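PDB 4P27: venom allergen-like (VAL) 4 protein from Schistosoma mansoni, which binds lipids as a venom allergen-like member of the SCP/TAPS (CAP) superfamily, although it lacks the prototypical CAP motifs. Local coordinates for residues 120-125 and 139-144. Residues are numbered along the deposited sequence; the frame is centred on the assembly and turned at random.
Sequences TEEIGC and NYAPGD
Two successive amides at the start of strand 122-130, that of the loop residue Glu121 and that of Glu122, converge on Ala141 O, with Glu121 N at 2.9 Å and Glu122 N at 3.0 Å, which defines a classic beta bulge. The second bond is the straighter, with 172° at the hydrogen and the donor in the carbonyl plane, whereas Glu121 N approaches tilted from that plane. Ala141 N returns a bond to Glu122 O, and beyond the bulge Gly124 and Asn139 exchange a reciprocal pair; segments 122-125 and 139-141 run antiparallel, at 168° between their N-to-C directions. Past the strand ends, Thr120 OG1 donates to Pro142 O over 3.1 Å, arriving nearly along the C=O axis; the peptide before Pro142 is cis.

Between the two hydrogen-bonded pairs, Ile123 and Tyr140 form a non-hydrogen-bonded pair, their CA atoms 4.5 Å apart. Their side chains lie side by side: the extended isoleucine (CG1 anti to the backbone N, chi1 -179°) brings CD1 obliquely to Tyr140 CE2 at 3.6 Å. Thr120 CG2 packs on Tyr140 CB and lies at the ring edge, near its plane. On the other face, Glu122 CB meets Ala141 CB at 4.0 Å.

Farther out, helix 6-22 covers the Ile123 and Tyr140 face, where His15 hydrogen-bonds Tyr140 OH. Helix 43-54 packs on the Glu122 and Asn139 face; Gln76 NE2 holds Asn139 OD1 and Leu45 O holds ND2. As in the alpha-beta-alpha sandwich of the CAP family, the hairpin thus links two helical layers through satisfied polar ends.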
# COMPACT_ATOMS: atom_id res chain seq x y z
N THR A 120 7.69 3.11 5.97
CA THR A 120 6.56 2.32 6.46
C THR A 120 7.04 0.98 7.05
O THR A 120 7.78 0.23 6.41
CB THR A 120 5.54 2.06 5.30
OG1 THR A 120 5.03 3.31 4.82
CG2 THR A 120 4.41 1.15 5.82
N GLU A 121 6.50 0.61 8.21
CA GLU A 121 7.01 -0.49 8.99
C GLU A 121 5.90 -1.50 9.23
O GLU A 121 6.16 -2.71 9.28
CB GLU A 121 7.42 0.09 10.34
CG GLU A 121 7.90 -1.02 11.24
CD GLU A 121 9.22 -0.69 11.88
OE1 GLU A 121 9.49 0.50 12.04
OE2 GLU A 121 9.98 -1.62 12.20
N GLU A 122 4.72 -1.00 9.51
CA GLU A 122 3.58 -1.82 9.92
C GLU A 122 2.53 -1.74 8.82
O GLU A 122 2.22 -0.63 8.29
CB GLU A 122 2.96 -1.33 11.22
CG GLU A 122 4.01 -0.99 12.23
CD GLU A 122 4.00 -1.93 13.38
OE1 GLU A 122 3.79 -3.15 13.20
OE2 GLU A 122 4.17 -1.39 14.47
N ILE A 123 1.94 -2.87 8.53
CA ILE A 123 0.79 -2.91 7.63
C ILE A 123 -0.34 -3.75 8.28
O ILE A 123 -0.07 -4.76 8.91
CB ILE A 123 1.21 -3.47 6.28
CG1 ILE A 123 0.01 -3.50 5.31
CG2 ILE A 123 1.72 -4.88 6.45
CD1 ILE A 123 0.38 -3.97 3.90
N GLY A 124 -1.58 -3.37 8.15
CA GLY A 124 -2.63 -4.37 8.31
C GLY A 124 -3.86 -4.02 7.48
O GLY A 124 -4.21 -2.84 7.38
N CYS A 125 -4.49 -5.05 6.90
CA CYS A 125 -5.47 -4.95 5.87
C CYS A 125 -6.69 -5.76 6.28
O CYS A 125 -6.58 -6.76 7.03
CB CYS A 125 -4.88 -5.53 4.55
SG CYS A 125 -3.40 -4.56 4.03
N ASN A 139 -4.14 -0.37 5.84
CA ASN A 139 -3.57 0.67 6.69
C ASN A 139 -2.10 0.43 6.82
O ASN A 139 -1.64 -0.72 6.87
CB ASN A 139 -4.19 0.77 8.08
CG ASN A 139 -5.60 1.25 8.02
OD1 ASN A 139 -5.91 2.10 7.20
ND2 ASN A 139 -6.52 0.67 8.87
N TYR A 140 -1.35 1.55 6.84
CA TYR A 140 0.11 1.51 6.85
C TYR A 140 0.58 2.54 7.97
O TYR A 140 0.01 3.59 8.12
CB TYR A 140 0.65 2.01 5.54
CG TYR A 140 0.16 1.25 4.32
CD1 TYR A 140 -1.07 1.60 3.69
CD2 TYR A 140 0.90 0.14 3.80
CE1 TYR A 140 -1.54 0.90 2.57
CE2 TYR A 140 0.43 -0.56 2.64
CZ TYR A 140 -0.80 -0.19 2.08
OH TYR A 140 -1.28 -0.85 0.97
N ALA A 141 1.64 2.19 8.70
CA ALA A 141 2.24 3.06 9.76
C ALA A 141 3.77 3.02 9.61
O ALA A 141 4.34 1.95 9.60
CB ALA A 141 1.87 2.50 11.14
N PRO A 142 4.43 4.19 9.50
CA PRO A 142 3.79 5.54 9.39
C PRO A 142 3.20 5.61 8.01
O PRO A 142 3.52 4.76 7.16
CB PRO A 142 4.99 6.56 9.48
CG PRO A 142 6.20 5.75 9.65
CD PRO A 142 5.88 4.24 9.77
N GLY A 143 2.38 6.61 7.74
CA GLY A 143 1.91 6.78 6.35
C GLY A 143 2.94 7.52 5.50
O GLY A 143 4.02 7.82 5.96
N ASP A 144 2.63 7.72 4.26
CA ASP A 144 3.52 8.38 3.37
C ASP A 144 3.33 9.91 3.36
O ASP A 144 2.49 10.44 4.06
CB ASP A 144 3.43 7.73 1.99
CG ASP A 144 2.16 7.93 1.28
OD1 ASP A 144 1.26 8.63 1.76
OD2 ASP A 144 2.08 7.33 0.17